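Local coordinates for alpha-glucosidase (PDB 6PNR), which probably hydrolyses alpha-glycosidic bonds of sulfoquinovosides, as a family 31 glycoside hydrolase caught here with an aza-sugar inhibitor, at residues Asn100-Arg105 and Trp203-Gln208; Tyr178-Asp183 and Lys207-Glu212; Thr226-Gln231 and Gly443-Gln448. All coordinates share one frame; numbering follows the deposited sequence.

The three contacts lead from the N-terminal beta-sandwich into the catalytic TIM barrel. Interaction 1 joins strand 101-107 of one antiparallel sheet to the connection that follows strand 197-202, and that connection runs directly into strand 208-213 of the second sheet, where interaction 2 lies; the two contacts share Lys207 and Gln208 and have centres about 12 Å apart. Helix 217-228 comes next in the chain, and its end meets residues 443-448 of the barrel domain in interaction 3, centred about 14 Å from interaction 2. His181 packs on both Phe228 and Ala445, and Arg210 on Tyr227, so the sandwich, the helix and the barrel domain are packed directly against one another.

Interaction 1 (Asn100-Arg105 and Trp203-Gln208); sequences NRFWFR and WEVPKQ
At a classic beta bulge the guanidinium of Arg101 lies flat over the indole of Trp203 in a cation-pi stack; Asn100 and Arg101 both face Gly32 on the neighbouring strand. The planes are 9° apart, and Arg101 CZ stands 3.6 Å from the centroid of the five-membered ring. Arg101 starts out away from residues 203-208, but a bend at chi2 (-66°) brings its end back over the ring, with CD 3.3 Å from Trp203 CD1. Its NH1 donates to the carbonyl O of Asn100 at 2.9 Å, from above the carbonyl plane, while NH2 forms salt bridges with Asp49 and Glu36. Arginine suits the site because its flat cation can stack by its face and still bond through its edge. An alanine here would probably leave both carboxylates without their cationic mate and uncover one face of the indole.

The contact belongs to the N-terminal beta-sandwich. Strand 101-107 pairs with strand 197-202 in one sheet, and residues 203-208 carry the chain across to the other. On this crossing Pro206 meets Phe102, whose CG is anti to the backbone N (chi1 -176°), presenting a face of the ring to the proline. Pro206 CD makes a CH-pi contact 3.5 Å from the ring centroid, the two side chains crossing at about a right angle. Proline's CD, next to its ring nitrogen, is a good CH donor to an aromatic face. Beside it, Phe102 CB rests 3.3 Å from Glu204 O, and Val205 CG1 touches Phe102 CD1 at 4.3 Å.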
loop_
_atom_site.group_PDB
_atom_site.type_symbol
_atom_site.label_atom_id
_atom_site.label_comp_id
_atom_site.label_asym_id
_atom_site.label_seq_id
_atom_site.Cartn_x
_atom_site.Cartn_y
_atom_site.Cartn_z
ATOM N N ASN A 100 -22.279 13.084 -0.694
ATOM C CA ASN A 100 -21.791 12.252 -1.788
ATOM C C ASN A 100 -21.183 10.941 -1.297
ATOM O O ASN A 100 -20.526 10.249 -2.079
ATOM C CB ASN A 100 -20.791 13.016 -2.670
ATOM C CG ASN A 100 -19.511 13.413 -1.937
ATOM O OD1 ASN A 100 -19.295 13.077 -0.779
ATOM N ND2 ASN A 100 -18.651 14.131 -2.635
ATOM N N ARG A 101 -21.409 10.572 -0.034
ATOM C CA ARG A 101 -20.957 9.298 0.509
ATOM C C ARG A 101 -22.094 8.685 1.305
ATOM O O ARG A 101 -22.717 9.362 2.132
ATOM C CB ARG A 101 -19.717 9.454 1.402
ATOM C CG ARG A 101 -18.461 10.008 0.697
ATOM C CD ARG A 101 -17.901 9.061 -0.359
ATOM N NE ARG A 101 -16.678 9.579 -0.996
ATOM C CZ ARG A 101 -16.650 10.178 -2.185
ATOM N NH1 ARG A 101 -17.776 10.335 -2.878
ATOM N NH2 ARG A 101 -15.503 10.610 -2.690
ATOM N N PHE A 102 -22.330 7.396 1.074
ATOM C CA PHE A 102 -23.487 6.684 1.597
ATOM C C PHE A 102 -23.010 5.324 2.093
ATOM O O PHE A 102 -22.462 4.537 1.316
ATOM C CB PHE A 102 -24.545 6.546 0.487
ATOM C CG PHE A 102 -25.837 5.912 0.913
ATOM C CD1 PHE A 102 -26.877 6.689 1.391
ATOM C CD2 PHE A 102 -26.030 4.543 0.788
ATOM C CE1 PHE A 102 -28.075 6.108 1.763
ATOM C CE2 PHE A 102 -27.229 3.949 1.151
ATOM C CZ PHE A 102 -28.258 4.734 1.638
ATOM N N TRP A 103 -23.183 5.056 3.381
ATOM C CA TRP A 103 -22.821 3.772 3.966
ATOM C C TRP A 103 -24.086 3.080 4.463
ATOM O O TRP A 103 -24.790 3.612 5.329
ATOM C CB TRP A 103 -21.830 3.939 5.118
ATOM C CG TRP A 103 -20.440 4.408 4.763
ATOM C CD1 TRP A 103 -19.344 3.623 4.511
ATOM C CD2 TRP A 103 -19.987 5.761 4.691
ATOM N NE1 TRP A 103 -18.247 4.409 4.270
ATOM C CE2 TRP A 103 -18.612 5.725 4.384
ATOM C CE3 TRP A 103 -20.607 7.004 4.864
ATOM C CZ2 TRP A 103 -17.851 6.883 4.233
ATOM C CZ3 TRP A 103 -19.854 8.146 4.725
ATOM C CH2 TRP A 103 -18.484 8.079 4.409
ATOM N N PHE A 104 -24.365 1.900 3.919
ATOM C CA PHE A 104 -25.549 1.121 4.255
ATOM C C PHE A 104 -25.101 -0.136 4.985
ATOM O O PHE A 104 -24.244 -0.878 4.484
ATOM C CB PHE A 104 -26.342 0.756 2.991
ATOM C CG PHE A 104 -27.646 0.053 3.268
ATOM C CD1 PHE A 104 -28.792 0.776 3.535
ATOM C CD2 PHE A 104 -27.717 -1.331 3.265
ATOM C CE1 PHE A 104 -29.995 0.137 3.801
ATOM C CE2 PHE A 104 -28.916 -1.983 3.526
ATOM C CZ PHE A 104 -30.057 -1.246 3.791
ATOM N N ARG A 105 -25.673 -0.380 6.161
ATOM C CA ARG A 105 -25.292 -1.542 6.947
ATOM C C ARG A 105 -26.320 -2.657 6.859
ATOM O O ARG A 105 -27.530 -2.415 6.858
ATOM C CB ARG A 105 -25.064 -1.153 8.401
ATOM C CG ARG A 105 -23.788 -0.351 8.557
ATOM C CD ARG A 105 -23.332 -0.394 9.971
ATOM N NE ARG A 105 -22.025 0.212 10.142
ATOM C CZ ARG A 105 -21.465 0.372 11.327
ATOM N NH1 ARG A 105 -22.114 -0.034 12.410
ATOM N NH2 ARG A 105 -20.271 0.922 11.435
ATOM N N TRP A 203 -20.483 5.849 -3.471
ATOM C CA TRP A 203 -20.063 7.247 -3.662
ATOM C C TRP A 203 -21.147 8.089 -4.331
ATOM O O TRP A 203 -20.871 8.966 -5.163
ATOM C CB TRP A 203 -18.748 7.317 -4.437
ATOM C CG TRP A 203 -17.571 6.918 -3.588
ATOM C CD1 TRP A 203 -17.614 6.372 -2.333
ATOM C CD2 TRP A 203 -16.182 7.053 -3.918
ATOM N NE1 TRP A 203 -16.332 6.143 -1.874
ATOM C CE2 TRP A 203 -15.439 6.557 -2.826
ATOM C CE3 TRP A 203 -15.495 7.532 -5.039
ATOM C CZ2 TRP A 203 -14.042 6.518 -2.824
ATOM C CZ3 TRP A 203 -14.102 7.484 -5.036
ATOM C CH2 TRP A 203 -13.396 6.988 -3.932
ATOM N N GLU A 204 -22.391 7.809 -3.956
ATOM C CA GLU A 204 -23.582 8.596 -4.253
ATOM C C GLU A 204 -24.685 8.051 -3.360
ATOM O O GLU A 204 -24.554 6.967 -2.784
ATOM C CB GLU A 204 -23.990 8.500 -5.724
ATOM C CG GLU A 204 -24.749 7.214 -6.053
ATOM C CD GLU A 204 -25.258 7.193 -7.479
ATOM O OE1 GLU A 204 -25.242 8.260 -8.134
ATOM O OE2 GLU A 204 -25.658 6.105 -7.951
ATOM N N VAL A 205 -25.774 8.801 -3.247
ATOM C CA VAL A 205 -26.977 8.220 -2.660
ATOM C C VAL A 205 -27.590 7.304 -3.712
ATOM O O VAL A 205 -28.030 7.786 -4.764
ATOM C CB VAL A 205 -27.969 9.301 -2.206
ATOM C CG1 VAL A 205 -29.237 8.658 -1.676
ATOM C CG2 VAL A 205 -27.323 10.219 -1.151
ATOM N N PRO A 206 -27.643 5.994 -3.485
ATOM C CA PRO A 206 -28.133 5.090 -4.528
ATOM C C PRO A 206 -29.637 5.198 -4.701
ATOM O O PRO A 206 -30.375 5.430 -3.743
ATOM C CB PRO A 206 -27.743 3.704 -4.000
ATOM C CG PRO A 206 -27.818 3.866 -2.518
ATOM C CD PRO A 206 -27.350 5.281 -2.231
ATOM N N LYS A 207 -30.089 5.001 -5.944
ATOM C CA LYS A 207 -31.523 5.044 -6.227
ATOM C C LYS A 207 -32.283 4.031 -5.393
ATOM O O LYS A 207 -33.367 4.327 -4.877
ATOM C CB LYS A 207 -31.785 4.787 -7.714
ATOM C CG LYS A 207 -31.582 5.995 -8.607
ATOM C CD LYS A 207 -31.885 5.663 -10.072
ATOM C CE LYS A 207 -30.752 4.868 -10.735
ATOM N NZ LYS A 207 -29.485 5.661 -10.874
ATOM N N GLN A 208 -31.732 2.833 -5.237
ATOM C CA GLN A 208 -32.514 1.741 -4.682
ATOM C C GLN A 208 -31.586 0.631 -4.232
ATOM O O GLN A 208 -30.530 0.397 -4.831
ATOM C CB GLN A 208 -33.512 1.196 -5.715
ATOM C CG GLN A 208 -34.346 0.031 -5.239
ATOM C CD GLN A 208 -35.148 -0.611 -6.367
ATOM O OE1 GLN A 208 -34.729 -1.613 -6.958
ATOM N NE2 GLN A 208 -36.301 -0.030 -6.673
#

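Interaction 2 (Tyr178-Asp183 and Lys207-Glu212); sequences YYLHVD and KQIRIE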
loop_
_atom_site.group_PDB
_atom_site.type_symbol
_atom_site.label_atom_id
_atom_site.label_comp_id
_atom_site.label_asym_id
_atom_site.label_seq_id
_atom_site.Cartn_x
_atom_site.Cartn_y
_atom_site.Cartn_z
ATOM N N TYR A 178 -30.289 -14.937 0.704
ATOM C CA TYR A 178 -30.783 -13.777 -0.016
ATOM C C TYR A 178 -29.645 -13.240 -0.877
ATOM O O TYR A 178 -28.467 -13.524 -0.633
ATOM C CB TYR A 178 -31.307 -12.680 0.937
ATOM C CG TYR A 178 -30.236 -11.970 1.776
ATOM C CD1 TYR A 178 -29.483 -10.929 1.242
ATOM C CD2 TYR A 178 -30.002 -12.324 3.104
ATOM C CE1 TYR A 178 -28.517 -10.284 1.985
ATOM C CE2 TYR A 178 -29.039 -11.679 3.860
ATOM C CZ TYR A 178 -28.295 -10.659 3.293
ATOM O OH TYR A 178 -27.325 -9.997 4.021
ATOM N N TYR A 179 -30.005 -12.476 -1.901
ATOM C CA TYR A 179 -29.053 -11.615 -2.582
ATOM C C TYR A 179 -29.488 -10.176 -2.381
ATOM O O TYR A 179 -30.676 -9.892 -2.188
ATOM C CB TYR A 179 -28.922 -11.935 -4.091
ATOM C CG TYR A 179 -29.989 -11.352 -4.998
ATOM C CD1 TYR A 179 -29.852 -10.081 -5.557
ATOM C CD2 TYR A 179 -31.103 -12.097 -5.344
ATOM C CE1 TYR A 179 -30.823 -9.564 -6.407
ATOM C CE2 TYR A 179 -32.070 -11.593 -6.193
ATOM C CZ TYR A 179 -31.939 -10.331 -6.708
ATOM O OH TYR A 179 -32.921 -9.845 -7.548
ATOM N N LEU A 180 -28.514 -9.276 -2.407
ATOM C CA LEU A 180 -28.751 -7.853 -2.251
ATOM C C LEU A 180 -28.027 -7.141 -3.378
ATOM O O LEU A 180 -26.849 -7.416 -3.634
ATOM C CB LEU A 180 -28.261 -7.346 -0.879
ATOM C CG LEU A 180 -28.449 -5.870 -0.501
ATOM C CD1 LEU A 180 -28.411 -5.723 1.008
ATOM C CD2 LEU A 180 -27.397 -4.973 -1.124
ATOM N N HIS A 181 -28.723 -6.229 -4.036
ATOM C CA HIS A 181 -28.180 -5.450 -5.135
ATOM C C HIS A 181 -28.336 -3.973 -4.819
ATOM O O HIS A 181 -29.409 -3.542 -4.380
ATOM C CB HIS A 181 -28.897 -5.762 -6.454
ATOM C CG HIS A 181 -28.416 -4.923 -7.594
ATOM N ND1 HIS A 181 -27.105 -4.949 -8.024
ATOM C CD2 HIS A 181 -29.051 -4.010 -8.368
ATOM C CE1 HIS A 181 -26.957 -4.095 -9.026
ATOM N NE2 HIS A 181 -28.125 -3.518 -9.257
ATOM N N VAL A 182 -27.273 -3.201 -5.039
ATOM C CA VAL A 182 -27.330 -1.748 -4.954
ATOM C C VAL A 182 -27.415 -1.212 -6.376
ATOM O O VAL A 182 -26.494 -1.411 -7.178
ATOM C CB VAL A 182 -26.109 -1.166 -4.217
ATOM C CG1 VAL A 182 -26.226 0.362 -4.101
ATOM C CG2 VAL A 182 -25.950 -1.802 -2.834
ATOM N N ASP A 183 -28.505 -0.507 -6.680
ATOM C CA ASP A 183 -28.782 -0.019 -8.031
ATOM C C ASP A 183 -27.997 1.267 -8.266
ATOM O O ASP A 183 -28.522 2.382 -8.242
ATOM C CB ASP A 183 -30.281 0.188 -8.221
ATOM C CG ASP A 183 -30.666 0.481 -9.669
ATOM O OD1 ASP A 183 -29.774 0.570 -10.539
ATOM O OD2 ASP A 183 -31.880 0.614 -9.938
ATOM N N LYS A 207 -30.089 5.001 -5.944
ATOM C CA LYS A 207 -31.523 5.044 -6.227
ATOM C C LYS A 207 -32.283 4.031 -5.393
ATOM O O LYS A 207 -33.367 4.327 -4.877
ATOM C CB LYS A 207 -31.785 4.787 -7.714
ATOM C CG LYS A 207 -31.582 5.995 -8.607
ATOM C CD LYS A 207 -31.885 5.663 -10.072
ATOM C CE LYS A 207 -30.752 4.868 -10.735
ATOM N NZ LYS A 207 -29.485 5.661 -10.874
ATOM N N GLN A 208 -31.732 2.833 -5.237
ATOM C CA GLN A 208 -32.514 1.741 -4.682
ATOM C C GLN A 208 -31.586 0.631 -4.232
ATOM O O GLN A 208 -30.530 0.397 -4.831
ATOM C CB GLN A 208 -33.512 1.196 -5.715
ATOM C CG GLN A 208 -34.346 0.031 -5.239
ATOM C CD GLN A 208 -35.148 -0.611 -6.367
ATOM O OE1 GLN A 208 -34.729 -1.613 -6.958
ATOM N NE2 GLN A 208 -36.301 -0.030 -6.673
ATOM N N ILE A 209 -31.990 -0.046 -3.165
ATOM C CA ILE A 209 -31.389 -1.305 -2.758
ATOM C C ILE A 209 -32.468 -2.371 -2.855
ATOM O O ILE A 209 -33.611 -2.147 -2.434
ATOM C CB ILE A 209 -30.779 -1.223 -1.345
ATOM C CG1 ILE A 209 -29.513 -0.344 -1.386
ATOM C CG2 ILE A 209 -30.477 -2.634 -0.797
ATOM C CD1 ILE A 209 -28.834 -0.113 -0.040
ATOM N N ARG A 210 -32.109 -3.507 -3.445
ATOM C CA ARG A 210 -33.018 -4.605 -3.727
ATOM C C ARG A 210 -32.551 -5.833 -2.962
ATOM O O ARG A 210 -31.356 -6.151 -2.961
ATOM C CB ARG A 210 -33.056 -4.875 -5.232
ATOM C CG ARG A 210 -33.957 -5.988 -5.656
ATOM C CD ARG A 210 -33.865 -6.183 -7.156
ATOM N NE ARG A 210 -34.670 -7.317 -7.561
ATOM C CZ ARG A 210 -35.915 -7.212 -8.013
ATOM N NH1 ARG A 210 -36.472 -6.009 -8.137
ATOM N NH2 ARG A 210 -36.591 -8.305 -8.351
ATOM N N ILE A 211 -33.478 -6.495 -2.280
ATOM C CA ILE A 211 -33.176 -7.684 -1.491
ATOM C C ILE A 211 -34.199 -8.753 -1.842
ATOM O O ILE A 211 -35.406 -8.497 -1.803
ATOM C CB ILE A 211 -33.205 -7.403 0.021
ATOM C CG1 ILE A 211 -32.336 -6.196 0.377
ATOM C CG2 ILE A 211 -32.766 -8.641 0.781
ATOM C CD1 ILE A 211 -32.308 -5.883 1.877
ATOM N N GLU A 212 -33.727 -9.948 -2.171
ATOM C CA GLU A 212 -34.629 -11.001 -2.601
ATOM C C GLU A 212 -34.154 -12.329 -2.032
ATOM O O GLU A 212 -32.964 -12.647 -2.118
ATOM C CB GLU A 212 -34.699 -11.022 -4.132
ATOM C CG GLU A 212 -35.706 -11.964 -4.717
ATOM C CD GLU A 212 -36.115 -11.581 -6.144
ATOM O OE1 GLU A 212 -35.389 -10.803 -6.819
ATOM O OE2 GLU A 212 -37.182 -12.056 -6.579
HETATM O O HOH W 1 -28.323 5.038 -8.226
#
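Strands 178-182 and 208-212 run antiparallel, their local axes 4.7 Å apart at closest approach, with Tyr179-Glu212 and His181-Arg210 as hydrogen-bonded pairs and Leu180-Ile211 and Val182-Ile209 as non-hydrogen-bonded pairs. They are adjacent in an antiparallel sheet of the N-terminal beta-sandwich. The ladder is regular, as in the 2.8 Å bond from His181 N to Arg210 O, and continues to Asp183 N, which donates to Gln208 O.

Residues alternate between two faces of unlike chemistry. Leu180, Val182, Ile209 and Ile211 share one face; Leu180 and Val182 pack on strand 197-202 of the opposing sheet, and Ile209 on Phe104. Leu180 straddles the cross-strand isoleucines: its CG lies 3.8 Å from Ile209 CG2, and its CD1 reaches Ile211 CD1. Val182 lies alongside Ile209. Branched aliphatic side chains suit this face because they fill the interior without needing polar partners.

The other face, covered by helix 217-228, carries a polar network centred on the Tyr179 hydroxyl. Tyr179 CG sits between the backbone N and the carbonyl carbon (chi1 81°), and this swings the ring across to the neighbouring strand, beside Glu212. There its OH donates to Glu212 OE1 at 2.7 Å and accepts from Arg210 NE at 3.1 Å, the oxygen lying at the edge of the guanidinium, in its plane. Arg210 NH2 also forms a salt bridge with Glu212 OE1, which therefore accepts two donors; the nearby cation would probably help to keep this buried carboxylate ionised. Tyrosine suits the place because its hydroxyl can donate and accept at once.

Beside the Asp183-Gln208 bond, one water donates to Asp183 O at 2.7 Å and accepts from both Lys207 N and Lys207 NZ.

Interaction 3 (Thr226-Gln231 and Gly443-Gln448); sequences TYFGRQ and GGAGSQ
The carbonyl O of Gln448 accepts a nearly straight bond from Gln231 NE2, 2.7 Å long with 174° at the hydrogen. The donor lies in the carbonyl plane, on a lone pair, and the oxygen lies in the plane of the Gln231 amide. A bend at chi2 (91°) turns that amide toward the helix 447-450. Gln231 NE2 also donates to Gly483 O, while its OE1 accepts from Asn565 and Gly485, so glutamine's two-ended amide is fully used.

Gln448 packs alongside Phe228, the last residue of helix 217-228. Its amide is turned 18° from the ring plane, and CD lies 3.5 Å from Phe228 CB. Its OE1 accepts from Gly446 N at 3.0 Å, and NE2 reaches Met482 O and Gln169, so the amide is held at both ends. At the far rim of the ring, Ala445 CB touches Phe228 CE1 at 3.9 Å.

Both segments turn at glycines. Gly229 leaves the helix with positive phi, and a CB there would be pressed against the carbonyl O of Phe228 and lie tight against the Gln448 backbone. Gly446, with phi also positive, is the N-cap of helix 447-450 and the third residue of a type II turn from Gly444 to Ser447.

The contact thus joins the end of the linking helix to the TIM-barrel domain by one directional amide-to-carbonyl bond beside the packing of an amide against a phenyl ring, a chemistry that would fix orientation as well as distance.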
loop_
_atom_site.group_PDB
_atom_site.type_symbol
_atom_site.label_atom_id
_atom_site.label_comp_id
_atom_site.label_asym_id
_atom_site.label_seq_id
_atom_site.Cartn_x
_atom_site.Cartn_y
_atom_site.Cartn_z
ATOM N N THR A 226 -33.807 -13.740 -13.327
ATOM C CA THR A 226 -35.050 -13.066 -13.698
ATOM C C THR A 226 -34.878 -11.552 -13.623
ATOM O O THR A 226 -35.365 -10.816 -14.490
ATOM C CB THR A 226 -36.206 -13.528 -12.802
ATOM O OG1 THR A 226 -36.502 -14.904 -13.079
ATOM C CG2 THR A 226 -37.468 -12.682 -13.069
ATOM N N TYR A 227 -34.132 -11.071 -12.627
ATOM C CA TYR A 227 -33.947 -9.630 -12.481
ATOM C C TYR A 227 -32.869 -9.090 -13.418
ATOM O O TYR A 227 -33.073 -8.072 -14.080
ATOM C CB TYR A 227 -33.596 -9.279 -11.029
ATOM C CG TYR A 227 -33.345 -7.800 -10.837
ATOM C CD1 TYR A 227 -34.365 -6.875 -11.029
ATOM C CD2 TYR A 227 -32.091 -7.324 -10.479
ATOM C CE1 TYR A 227 -34.142 -5.516 -10.876
ATOM C CE2 TYR A 227 -31.863 -5.961 -10.312
ATOM C CZ TYR A 227 -32.895 -5.067 -10.513
ATOM O OH TYR A 227 -32.684 -3.713 -10.357
ATOM N N PHE A 228 -31.700 -9.734 -13.465
ATOM C CA PHE A 228 -30.583 -9.183 -14.236
ATOM C C PHE A 228 -30.589 -9.614 -15.698
ATOM O O PHE A 228 -30.106 -8.863 -16.554
ATOM C CB PHE A 228 -29.248 -9.595 -13.615
ATOM C CG PHE A 228 -28.937 -8.912 -12.307
ATOM C CD1 PHE A 228 -28.699 -7.548 -12.260
ATOM C CD2 PHE A 228 -28.844 -9.641 -11.132
ATOM C CE1 PHE A 228 -28.391 -6.916 -11.064
ATOM C CE2 PHE A 228 -28.532 -9.004 -9.918
ATOM C CZ PHE A 228 -28.305 -7.644 -9.894
ATOM N N GLY A 229 -31.095 -10.813 -15.995
ATOM C CA GLY A 229 -31.086 -11.328 -17.352
ATOM C C GLY A 229 -30.543 -12.735 -17.465
ATOM O O GLY A 229 -29.875 -13.227 -16.549
ATOM N N ARG A 230 -30.840 -13.405 -18.579
ATOM C CA ARG A 230 -30.323 -14.737 -18.856
ATOM C C ARG A 230 -29.654 -14.757 -20.224
ATOM O O ARG A 230 -30.066 -14.049 -21.145
ATOM C CB ARG A 230 -31.434 -15.800 -18.799
ATOM C CG ARG A 230 -31.757 -16.211 -17.358
ATOM C CD ARG A 230 -33.043 -16.970 -17.232
ATOM N NE ARG A 230 -33.466 -17.037 -15.834
ATOM C CZ ARG A 230 -34.707 -17.311 -15.451
ATOM N NH1 ARG A 230 -35.634 -17.543 -16.367
ATOM N NH2 ARG A 230 -35.020 -17.349 -14.160
ATOM N N GLN A 231 -28.615 -15.587 -20.348
ATOM C CA GLN A 231 -27.880 -15.719 -21.598
ATOM C C GLN A 231 -28.622 -16.653 -22.560
ATOM O O GLN A 231 -29.328 -17.568 -22.125
ATOM C CB GLN A 231 -26.474 -16.266 -21.331
ATOM C CG GLN A 231 -25.587 -15.356 -20.448
ATOM C CD GLN A 231 -25.715 -15.672 -18.965
ATOM O OE1 GLN A 231 -25.279 -16.731 -18.506
ATOM N NE2 GLN A 231 -26.309 -14.748 -18.203
ATOM N N GLY A 443 -17.534 -6.359 -17.356
ATOM C CA GLY A 443 -18.978 -6.415 -17.211
ATOM C C GLY A 443 -19.459 -5.583 -16.041
ATOM O O GLY A 443 -18.682 -4.919 -15.349
ATOM N N GLY A 444 -20.769 -5.642 -15.838
ATOM C CA GLY A 444 -21.445 -4.920 -14.782
ATOM C C GLY A 444 -22.850 -5.463 -14.665
ATOM O O GLY A 444 -23.203 -6.439 -15.326
ATOM N N ALA A 445 -23.652 -4.829 -13.812
ATOM C CA ALA A 445 -25.042 -5.253 -13.671
ATOM C C ALA A 445 -25.757 -5.089 -15.010
ATOM O O ALA A 445 -25.771 -3.995 -15.583
ATOM C CB ALA A 445 -25.733 -4.443 -12.576
ATOM N N GLY A 446 -26.318 -6.181 -15.523
ATOM C CA GLY A 446 -26.893 -6.226 -16.855
ATOM C C GLY A 446 -26.104 -7.068 -17.829
ATOM O O GLY A 446 -26.653 -7.478 -18.862
ATOM N N SER A 447 -24.835 -7.360 -17.524
ATOM C CA SER A 447 -24.079 -8.285 -18.365
ATOM C C SER A 447 -24.745 -9.643 -18.444
ATOM O O SER A 447 -24.504 -10.383 -19.402
ATOM C CB SER A 447 -22.652 -8.446 -17.846
ATOM O OG SER A 447 -21.929 -7.251 -18.050
ATOM N N GLN A 448 -25.574 -9.980 -17.451
ATOM C CA GLN A 448 -26.298 -11.244 -17.463
ATOM C C GLN A 448 -27.175 -11.371 -18.698
ATOM O O GLN A 448 -27.358 -12.478 -19.217
ATOM C CB GLN A 448 -27.155 -11.373 -16.193
ATOM C CG GLN A 448 -26.361 -11.480 -14.862
ATOM C CD GLN A 448 -25.847 -10.135 -14.347
ATOM O OE1 GLN A 448 -26.011 -9.108 -14.994
ATOM N NE2 GLN A 448 -25.226 -10.146 -13.172
#